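Local coordinates for protein agmatine N-acetyltransferase (Drosophila melanogaster, PDB 7CIW) that transfers the acetyl group of acetyl-CoA to agmatine as a GNAT-family N-acetyltransferase, and probably also acylates arylalkylamines such as dopamine and serotonin, at residues R12-G17 with C62-H67; Q21-L26 with F52-V57; N184-V189 with E207-F212. The protein carries 1 engineered substitution. All coordinates share one frame; numbering follows the deposited sequence.

Interaction 1 of 3, residues R12-G17 with C62-H67; sequences RQVDVG and CFVALH
Arg12 and Gln13 run antiparallel to Val64 and Phe63, Arg12 facing Val64 as a hydrogen-bonded pair and Gln13 facing Phe63 as the adjoining non-hydrogen-bonded one. Arg12 N donates to Val64 O at 2.8 Å, and Val64 N returns an equally short bond to Arg12 O. Val14 has already left the regular strand, yet its N still reaches Cys62 O at 2.9 Å; here the donor stands above the carbonyl plane, 35° out of it. A water accepts from Cys62 N and lies 3.1 Å from Val14 O, bridging the point where the two chains part.

Two sets of side chains line the two faces. On the face of Arg12 and Val64, Val14 sends in the branch CG2, which lies anti to its own carbonyl carbon and meets Val64 CG1 at 3.6 Å, the two side chains crossing at about a right angle. Compact, apolar valines suit this buried place under Leu22. Further along, Leu66 CD1 rests on Arg12 CG at 3.6 Å: the aliphatic part of the arginine serves as a greasy surface, while the chain bends at chi2 and chi3 on its way to the charged end. On the other face the Phe63 ring runs beside Gln13, its CE1 4.0 Å from Gln13 CB, and Arg12 O sits at the ring edge. Gln13 continues extended, and its NE2 bonds to Gly60 O.

The pair lies toward one side of the central sheet, with strand 62-67 flanked on its other edge by strand 70-80. Leu22 of helix 19-30 packs over Val14 and Val64, whereas Phe63 plugs into helix 142-156 beneath, against Leu146, Thr149, Val150 and Arg153.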
loop_
_atom_site.group_PDB
_atom_site.type_symbol
_atom_site.label_atom_id
_atom_site.label_comp_id
_atom_site.label_asym_id
_atom_site.label_seq_id
_atom_site.Cartn_x
_atom_site.Cartn_y
_atom_site.Cartn_z
ATOM N N ARG A 12 -7.374 12.003 -10.110
ATOM C CA ARG A 12 -8.806 11.795 -9.945
ATOM C C ARG A 12 -9.050 10.733 -8.888
ATOM O O ARG A 12 -8.215 9.863 -8.644
ATOM C CB ARG A 12 -9.486 11.346 -11.250
ATOM C CG ARG A 12 -9.218 12.230 -12.445
ATOM C CD ARG A 12 -10.130 13.443 -12.435
ATOM N NE ARG A 12 -11.552 13.095 -12.479
ATOM C CZ ARG A 12 -12.210 12.754 -13.586
ATOM N NH1 ARG A 12 -11.577 12.719 -14.752
ATOM N NH2 ARG A 12 -13.502 12.452 -13.528
ATOM N N GLN A 13 -10.229 10.797 -8.287
ATOM C CA GLN A 13 -10.670 9.744 -7.388
ATOM C C GLN A 13 -11.191 8.568 -8.201
ATOM O O GLN A 13 -11.907 8.749 -9.191
ATOM C CB GLN A 13 -11.761 10.277 -6.462
ATOM C CG GLN A 13 -12.241 9.321 -5.395
ATOM C CD GLN A 13 -13.376 9.932 -4.599
ATOM O OE1 GLN A 13 -14.497 10.037 -5.086
ATOM N NE2 GLN A 13 -13.081 10.371 -3.385
ATOM N N VAL A 14 -10.819 7.355 -7.786
ATOM C CA VAL A 14 -11.355 6.158 -8.420
ATOM C C VAL A 14 -12.815 6.001 -8.025
ATOM O O VAL A 14 -13.153 5.973 -6.833
ATOM C CB VAL A 14 -10.542 4.919 -8.021
ATOM C CG1 VAL A 14 -11.100 3.670 -8.704
ATOM C CG2 VAL A 14 -9.078 5.113 -8.368
ATOM N N ASP A 15 -13.687 5.880 -9.016
ATOM C CA ASP A 15 -15.112 5.791 -8.749
ATOM C C ASP A 15 -15.564 4.340 -8.704
ATOM O O ASP A 15 -15.033 3.483 -9.417
ATOM C CB ASP A 15 -15.914 6.554 -9.801
ATOM C CG ASP A 15 -17.393 6.576 -9.489
ATOM O OD1 ASP A 15 -18.188 6.121 -10.341
ATOM O OD2 ASP A 15 -17.754 7.029 -8.378
ATOM N N VAL A 16 -16.547 4.070 -7.847
ATOM C CA VAL A 16 -17.131 2.740 -7.756
ATOM C C VAL A 16 -17.845 2.463 -9.075
ATOM O O VAL A 16 -18.912 3.023 -9.349
ATOM C CB VAL A 16 -18.072 2.629 -6.540
ATOM C CG1 VAL A 16 -17.255 2.483 -5.262
ATOM C CG2 VAL A 16 -18.968 3.862 -6.441
ATOM N N GLY A 17 -17.237 1.632 -9.919
ATOM C CA GLY A 17 -17.696 1.472 -11.287
ATOM C C GLY A 17 -16.679 2.003 -12.275
ATOM O O GLY A 17 -17.019 2.709 -13.229
ATOM N N CYS A 62 -9.029 6.186 -2.832
ATOM C CA CYS A 62 -8.206 5.618 -3.888
ATOM C C CYS A 62 -8.134 6.629 -5.023
ATOM O O CYS A 62 -9.167 7.177 -5.423
ATOM C CB CYS A 62 -8.811 4.308 -4.377
ATOM S SG CYS A 62 -8.762 3.019 -3.128
ATOM N N PHE A 63 -6.920 6.913 -5.508
ATOM C CA PHE A 63 -6.717 7.966 -6.495
ATOM C C PHE A 63 -5.822 7.480 -7.624
ATOM O O PHE A 63 -4.960 6.626 -7.428
ATOM C CB PHE A 63 -6.109 9.225 -5.852
ATOM C CG PHE A 63 -6.953 9.794 -4.754
ATOM C CD1 PHE A 63 -7.930 10.730 -5.031
ATOM C CD2 PHE A 63 -6.780 9.375 -3.449
ATOM C CE1 PHE A 63 -8.723 11.250 -4.016
ATOM C CE2 PHE A 63 -7.562 9.889 -2.432
ATOM C CZ PHE A 63 -8.540 10.822 -2.720
ATOM N N VAL A 64 -6.043 8.039 -8.818
ATOM C CA VAL A 64 -5.205 7.742 -9.971
ATOM C C VAL A 64 -4.735 9.032 -10.621
ATOM O O VAL A 64 -5.404 10.068 -10.562
ATOM C CB VAL A 64 -5.935 6.862 -11.006
ATOM C CG1 VAL A 64 -6.161 5.466 -10.440
ATOM C CG2 VAL A 64 -7.255 7.499 -11.447
ATOM N N ALA A 65 -3.573 8.956 -11.259
ATOM C CA ALA A 65 -3.103 10.001 -12.159
ATOM C C ALA A 65 -3.390 9.576 -13.594
ATOM O O ALA A 65 -3.073 8.448 -13.987
ATOM C CB ALA A 65 -1.606 10.258 -11.966
ATOM N N LEU A 66 -4.014 10.475 -14.354
ATOM C CA LEU A 66 -4.485 10.224 -15.707
ATOM C C LEU A 66 -3.693 11.064 -16.694
ATOM O O LEU A 66 -3.413 12.235 -16.435
ATOM C CB LEU A 66 -5.965 10.589 -15.862
ATOM C CG LEU A 66 -7.044 9.795 -15.154
ATOM C CD1 LEU A 66 -8.417 10.404 -15.468
ATOM C CD2 LEU A 66 -6.970 8.354 -15.603
ATOM N N HIS A 67 -3.367 10.460 -17.832
ATOM C CA HIS A 67 -2.735 11.147 -18.953
ATOM C C HIS A 67 -3.385 10.595 -20.215
ATOM O O HIS A 67 -3.224 9.412 -20.522
ATOM C CB HIS A 67 -1.221 10.928 -18.951
ATOM C CG HIS A 67 -0.544 11.385 -20.204
ATOM N ND1 HIS A 67 -0.328 12.717 -20.487
ATOM C CD2 HIS A 67 -0.046 10.690 -21.253
ATOM C CE1 HIS A 67 0.276 12.823 -21.658
ATOM N NE2 HIS A 67 0.459 11.607 -22.143
HETATM O O HOH W 1 -11.786 5.611 -4.111
#

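Interaction 2 of 3, residues Q21-L26 with F52-V57; sequences QLMTFL and FLLSNV
Leu53 O is gripped by two donors of a single residue, Asn56 N and Asn56 ND2, each at 3.1 Å and both arriving from the same face of the carbonyl plane. The side-chain amide adds a second bond to that of the backbone, its donor 37° above the carbonyl plane, an economical use of asparagine within the type I turn from Leu54 to Val57, which Val57 N closes by bonding Leu54 O. Next to it, Ser55 OG gives a hydrogen bond to Phe52 O at 2.6 Å, a small hydroxyl folding back on the backbone three residues earlier.

With these polar groups occupied inside segment 52-57, what it offers to helix 19-30 is purely aliphatic. Met23 comes in by its tip: its CG is anti to the backbone N (chi1 -174°), and bends at chi2 and chi3 bring the terminal methyl round to Leu54. CE touches Leu54 CG at 3.6 Å and lies near both of that residue's methyls, so it rests against the fork of the leucine. Leu54 CD2 also meets Leu22 CD2 at 3.8 Å, the two side chains sliding past each other in opposite directions. The same Leu22 methyl extends to Val57 CG2 at 4.1 Å. One helical turn on, the side chains of Leu26 and Leu53 cross obliquely, their CD1 atoms meeting at 3.9 Å.

Leu53 also packs on His129 and Ala130 of strand 125-133. Tyr31 is touched by both Met23 and Leu53, and so spans the two helices.

Such contacts between apolar carbons are non-directional. Unlike paired strands, these two segments are fitted by shape and by burial of hydrocarbon, the unbranched methionine chain bending to meet the branch point of Leu54, and Leu53 carries this apolar surface to within about 4 Å of the bound N-acetylagmatine.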
loop_
_atom_site.group_PDB
_atom_site.type_symbol
_atom_site.label_atom_id
_atom_site.label_comp_id
_atom_site.label_asym_id
_atom_site.label_seq_id
_atom_site.Cartn_x
_atom_site.Cartn_y
_atom_site.Cartn_z
ATOM N N GLN A 21 -10.195 -0.523 -14.857
ATOM C CA GLN A 21 -9.021 0.192 -15.336
ATOM C C GLN A 21 -7.961 0.281 -14.248
ATOM O O GLN A 21 -6.768 0.133 -14.522
ATOM C CB GLN A 21 -9.415 1.591 -15.809
ATOM C CG GLN A 21 -10.125 1.621 -17.163
ATOM C CD GLN A 21 -9.535 0.644 -18.161
ATOM O OE1 GLN A 21 -8.323 0.618 -18.387
ATOM N NE2 GLN A 21 -10.397 -0.181 -18.764
ATOM N N LEU A 22 -8.383 0.522 -13.004
ATOM C CA LEU A 22 -7.430 0.582 -11.897
ATOM C C LEU A 22 -6.704 -0.742 -11.735
ATOM O O LEU A 22 -5.481 -0.779 -11.577
ATOM C CB LEU A 22 -8.152 0.951 -10.598
ATOM C CG LEU A 22 -7.358 0.758 -9.298
ATOM C CD1 LEU A 22 -6.133 1.679 -9.276
ATOM C CD2 LEU A 22 -8.243 1.020 -8.072
ATOM N N MET A 23 -7.449 -1.844 -11.749
ATOM C CA MET A 23 -6.808 -3.144 -11.576
ATOM C C MET A 23 -5.899 -3.467 -12.757
ATOM O O MET A 23 -4.825 -4.045 -12.577
ATOM C CB MET A 23 -7.871 -4.226 -11.385
ATOM C CG MET A 23 -7.298 -5.602 -11.056
ATOM S SD MET A 23 -6.061 -5.614 -9.734
ATOM C CE MET A 23 -7.028 -4.971 -8.369
ATOM N N THR A 24 -6.297 -3.084 -13.973
ATOM C CA THR A 24 -5.428 -3.305 -15.121
ATOM C C THR A 24 -4.095 -2.583 -14.957
ATOM O O THR A 24 -3.032 -3.157 -15.240
ATOM C CB THR A 24 -6.156 -2.869 -16.393
ATOM O OG1 THR A 24 -7.297 -3.717 -16.559
ATOM C CG2 THR A 24 -5.253 -2.988 -17.612
ATOM N N PHE A 25 -4.124 -1.331 -14.478
ATOM C CA PHE A 25 -2.870 -0.629 -14.202
ATOM C C PHE A 25 -2.070 -1.348 -13.121
ATOM O O PHE A 25 -0.856 -1.540 -13.256
ATOM C CB PHE A 25 -3.134 0.820 -13.781
ATOM C CG PHE A 25 -1.919 1.494 -13.206
ATOM C CD1 PHE A 25 -0.942 2.012 -14.042
ATOM C CD2 PHE A 25 -1.727 1.561 -11.830
ATOM C CE1 PHE A 25 0.203 2.605 -13.516
ATOM C CE2 PHE A 25 -0.585 2.156 -11.306
ATOM C CZ PHE A 25 0.374 2.673 -12.154
ATOM N N LEU A 26 -2.729 -1.727 -12.021
ATOM C CA LEU A 26 -2.011 -2.388 -10.934
ATOM C C LEU A 26 -1.346 -3.672 -11.411
ATOM O O LEU A 26 -0.210 -3.968 -11.030
ATOM C CB LEU A 26 -2.958 -2.672 -9.767
ATOM C CG LEU A 26 -3.529 -1.458 -9.034
ATOM C CD1 LEU A 26 -4.541 -1.905 -7.980
ATOM C CD2 LEU A 26 -2.411 -0.642 -8.386
ATOM N N PHE A 52 -9.193 -7.389 -2.236
ATOM C CA PHE A 52 -8.975 -6.549 -1.064
ATOM C C PHE A 52 -8.591 -5.133 -1.468
ATOM O O PHE A 52 -9.104 -4.158 -0.905
ATOM C CB PHE A 52 -7.898 -7.119 -0.156
ATOM C CG PHE A 52 -7.450 -6.127 0.874
ATOM C CD1 PHE A 52 -8.345 -5.681 1.838
ATOM C CD2 PHE A 52 -6.191 -5.562 0.825
ATOM C CE1 PHE A 52 -7.972 -4.739 2.778
ATOM C CE2 PHE A 52 -5.812 -4.609 1.768
ATOM C CZ PHE A 52 -6.714 -4.201 2.742
ATOM N N LEU A 53 -7.665 -4.996 -2.418
ATOM C CA LEU A 53 -7.316 -3.653 -2.872
ATOM C C LEU A 53 -8.557 -2.916 -3.345
ATOM O O LEU A 53 -8.806 -1.770 -2.948
ATOM C CB LEU A 53 -6.260 -3.719 -3.982
ATOM C CG LEU A 53 -4.842 -4.040 -3.504
ATOM C CD1 LEU A 53 -3.824 -3.727 -4.593
ATOM C CD2 LEU A 53 -4.516 -3.276 -2.222
ATOM N N LEU A 54 -9.381 -3.580 -4.162
ATOM C CA LEU A 54 -10.551 -2.911 -4.707
ATOM C C LEU A 54 -11.608 -2.647 -3.644
ATOM O O LEU A 54 -12.441 -1.754 -3.829
ATOM C CB LEU A 54 -11.129 -3.740 -5.855
ATOM C CG LEU A 54 -10.225 -3.813 -7.088
ATOM C CD1 LEU A 54 -10.921 -4.629 -8.194
ATOM C CD2 LEU A 54 -9.823 -2.410 -7.594
ATOM N N SER A 55 -11.579 -3.382 -2.530
ATOM C CA SER A 55 -12.527 -3.127 -1.450
ATOM C C SER A 55 -12.331 -1.756 -0.814
ATOM O O SER A 55 -13.183 -1.323 -0.032
ATOM C CB SER A 55 -12.421 -4.217 -0.381
ATOM O OG SER A 55 -11.274 -4.056 0.436
ATOM N N ASN A 56 -11.239 -1.063 -1.126
ATOM C CA ASN A 56 -11.019 0.271 -0.598
ATOM C C ASN A 56 -11.623 1.360 -1.461
ATOM O O ASN A 56 -11.734 2.500 -0.997
ATOM C CB ASN A 56 -9.514 0.524 -0.434
ATOM C CG ASN A 56 -8.907 -0.375 0.581
ATOM O OD1 ASN A 56 -9.088 -0.182 1.786
ATOM N ND2 ASN A 56 -8.198 -1.395 0.115
ATOM N N VAL A 57 -12.013 1.039 -2.697
ATOM C CA VAL A 57 -12.569 2.062 -3.587
ATOM C C VAL A 57 -13.800 2.738 -3.000
ATOM O O VAL A 57 -13.914 3.967 -3.115
ATOM C CB VAL A 57 -12.802 1.473 -4.985
ATOM C CG1 VAL A 57 -13.546 2.473 -5.874
ATOM C CG2 VAL A 57 -11.456 1.088 -5.605
#

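Interaction 3 of 3, residues N184-V189 with E207-F212; sequences NTLRYV and ESVQTF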
loop_
_atom_site.group_PDB
_atom_site.type_symbol
_atom_site.label_atom_id
_atom_site.label_comp_id
_atom_site.label_asym_id
_atom_site.label_seq_id
_atom_site.Cartn_x
_atom_site.Cartn_y
_atom_site.Cartn_z
ATOM N N ASN A 184 9.039 1.114 12.228
ATOM C CA ASN A 184 9.249 -0.331 12.312
ATOM C C ASN A 184 10.010 -0.835 11.097
ATOM O O ASN A 184 9.750 -0.402 9.977
ATOM C CB ASN A 184 7.923 -1.098 12.412
ATOM C CG ASN A 184 8.110 -2.535 12.901
ATOM O OD1 ASN A 184 8.406 -2.760 14.068
ATOM N ND2 ASN A 184 7.924 -3.503 12.008
ATOM N N THR A 185 10.904 -1.801 11.329
ATOM C CA THR A 185 11.645 -2.473 10.275
ATOM C C THR A 185 11.573 -3.974 10.514
ATOM O O THR A 185 11.856 -4.447 11.620
ATOM C CB THR A 185 13.112 -2.020 10.232
ATOM O OG1 THR A 185 13.175 -0.589 10.101
ATOM C CG2 THR A 185 13.853 -2.677 9.082
ATOM N N LEU A 186 11.176 -4.711 9.489
ATOM C CA LEU A 186 11.190 -6.168 9.538
ATOM C C LEU A 186 11.950 -6.665 8.322
ATOM O O LEU A 186 11.508 -6.455 7.190
ATOM C CB LEU A 186 9.770 -6.733 9.568
ATOM C CG LEU A 186 9.599 -8.249 9.470
ATOM C CD1 LEU A 186 10.448 -8.951 10.516
ATOM C CD2 LEU A 186 8.114 -8.592 9.626
ATOM N N ARG A 187 13.087 -7.327 8.551
ATOM C CA ARG A 187 13.881 -7.859 7.454
ATOM C C ARG A 187 13.259 -9.132 6.906
ATOM O O ARG A 187 12.810 -9.994 7.665
ATOM C CB ARG A 187 15.308 -8.156 7.907
ATOM C CG ARG A 187 16.050 -6.940 8.415
ATOM C CD ARG A 187 17.530 -7.271 8.595
ATOM N NE ARG A 187 18.339 -6.620 7.567
ATOM C CZ ARG A 187 18.832 -7.232 6.493
ATOM N NH1 ARG A 187 18.609 -8.525 6.296
ATOM N NH2 ARG A 187 19.549 -6.550 5.611
ATOM N N TYR A 188 13.259 -9.257 5.578
ATOM C CA TYR A 188 12.579 -10.392 4.963
ATOM C C TYR A 188 13.230 -11.711 5.340
ATOM O O TYR A 188 12.529 -12.718 5.490
ATOM C CB TYR A 188 12.545 -10.243 3.442
ATOM C CG TYR A 188 11.741 -9.041 3.003
ATOM C CD1 TYR A 188 10.408 -8.916 3.348
ATOM C CD2 TYR A 188 12.325 -8.028 2.266
ATOM C CE1 TYR A 188 9.673 -7.823 2.957
ATOM C CE2 TYR A 188 11.591 -6.924 1.866
ATOM C CZ TYR A 188 10.267 -6.832 2.225
ATOM O OH TYR A 188 9.522 -5.741 1.833
ATOM N N VAL A 189 14.556 -11.730 5.508
ATOM C CA VAL A 189 15.214 -12.983 5.885
ATOM C C VAL A 189 14.821 -13.443 7.284
ATOM O O VAL A 189 15.012 -14.621 7.619
ATOM C CB VAL A 189 16.746 -12.867 5.814
ATOM C CG1 VAL A 189 17.201 -12.634 4.389
ATOM C CG2 VAL A 189 17.251 -11.770 6.734
ATOM N N GLU A 207 15.409 -5.179 1.140
ATOM C CA GLU A 207 15.800 -6.101 2.192
ATOM C C GLU A 207 14.832 -6.148 3.361
ATOM O O GLU A 207 14.940 -7.062 4.184
ATOM C CB GLU A 207 17.183 -5.732 2.743
ATOM C CG GLU A 207 18.279 -5.654 1.722
ATOM C CD GLU A 207 19.570 -5.162 2.342
ATOM O OE1 GLU A 207 20.024 -5.780 3.329
ATOM O OE2 GLU A 207 20.122 -4.152 1.850
ATOM N N SER A 208 13.910 -5.194 3.472
ATOM C CA SER A 208 13.051 -5.108 4.646
ATOM C C SER A 208 11.759 -4.398 4.280
ATOM O O SER A 208 11.688 -3.688 3.273
ATOM C CB SER A 208 13.735 -4.340 5.772
ATOM O OG SER A 208 13.991 -3.012 5.336
ATOM N N VAL A 209 10.736 -4.586 5.111
ATOM C CA VAL A 209 9.547 -3.745 5.063
ATOM C C VAL A 209 9.695 -2.696 6.157
ATOM O O VAL A 209 9.904 -3.021 7.334
ATOM C CB VAL A 209 8.245 -4.562 5.202
ATOM C CG1 VAL A 209 8.303 -5.543 6.367
ATOM C CG2 VAL A 209 7.005 -3.633 5.301
ATOM N N GLN A 210 9.631 -1.433 5.761
ATOM C CA GLN A 210 9.813 -0.303 6.662
ATOM C C GLN A 210 8.494 0.448 6.755
ATOM O O GLN A 210 8.020 0.986 5.750
ATOM C CB GLN A 210 10.910 0.622 6.152
ATOM C CG GLN A 210 12.264 -0.043 6.047
ATOM C CD GLN A 210 13.276 0.892 5.466
ATOM O OE1 GLN A 210 13.894 1.660 6.191
ATOM N NE2 GLN A 210 13.433 0.860 4.149
ATOM N N THR A 211 7.916 0.493 7.951
ATOM C CA THR A 211 6.635 1.159 8.142
ATOM C C THR A 211 6.856 2.599 8.578
ATOM O O THR A 211 7.593 2.856 9.534
ATOM C CB THR A 211 5.795 0.412 9.170
ATOM O OG1 THR A 211 5.561 -0.912 8.685
ATOM C CG2 THR A 211 4.443 1.103 9.370
ATOM N N PHE A 212 6.209 3.526 7.873
ATOM C CA PHE A 212 6.308 4.954 8.141
ATOM C C PHE A 212 4.929 5.512 8.470
ATOM O O PHE A 212 3.905 5.005 7.992
ATOM C CB PHE A 212 6.861 5.709 6.935
ATOM C CG PHE A 212 8.316 5.460 6.648
ATOM C CD1 PHE A 212 8.730 4.330 5.946
ATOM C CD2 PHE A 212 9.265 6.391 7.031
ATOM C CE1 PHE A 212 10.070 4.132 5.658
ATOM C CE2 PHE A 212 10.601 6.197 6.752
ATOM C CZ PHE A 212 11.007 5.064 6.069
HETATM O O HOH W 2 7.545 -2.911 9.158
HETATM O O HOH W 3 15.203 0.485 8.340
HETATM O O HOH W 4 16.238 -9.425 4.217
#
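Glu207, Val209 and Tyr188 have the most surface buried by this contact, an antiparallel pairing of the two C-terminal strands of the GNAT fold, 181-187 at the outer edge and 208-215 inside it. Val209 sits at the middle. It forms a hydrogen-bonded pair with Leu186: Val209 N reaches Leu186 O at 2.9 Å and Leu186 N returns to Val209 O at 3.0 Å. Its CG1 occupies the crowded position between the backbone N and carbonyl carbon (chi1 48°), from which it touches Leu186 CB at 3.7 Å. A beta-branched residue suits the strand, and its apolar head also packs on Val110 of helix 99-114.

Tyr188 closes one end, where the strand passes into a 3-10 turn. Its N bonds to Glu207 O at 3.1 Å, and the ring turns one face to Ser208 CA, with CE2 only 3.3 Å from Ser208 N. A flat aromatic can cover the partner's backbone in this way while its OH extends to bond Thr167 O; Thr167 is a coenzyme A-binding residue, so the edge pair is joined to the cofactor site.

Glu207 works with both its ends. Its carbonyl O accepts from Tyr188 N and from a water, and lies over one face of the Arg187 guanidinium. On the exposed side there is a salt bridge modelled at 2.5 Å between Glu207 OE1 and Arg187 NH2, shorter than usual, so the exact placing of the two groups is doubtful; the guanidinium and carboxylate planes are 75° apart.

Waters complete the polar edges. One accepts a hydrogen bond from Asn184 ND2 and donates to Val209 O and Thr211 OG1, while Thr211 OG1 also bonds Asp165. On the other face, a second water lies 2.9 Å from Thr185 OG1 and donates to Gln210 OE1 at 2.8 Å.

Overall arrangement
From the N terminus, strand 10-13 leads straight into helix 19-30, and helix 47-54 later leads back into strand 62-67. Interaction 1 therefore closes a largely helical loop, and interaction 2 closes a smaller one nested inside it. The two touch: Val57 CG1 packs on Val14 O, and Cys62 SG lies against Asn56, so the turn after helix 47-54 rests on the end of the strand pair. Interaction 3 comes in series, after both loops have closed, and shuts a separate loop without helix or strand. Its centre is about 29 Å from that of interaction 1, on the opposite side of the chain's centre, and the shared sheet is what connects them.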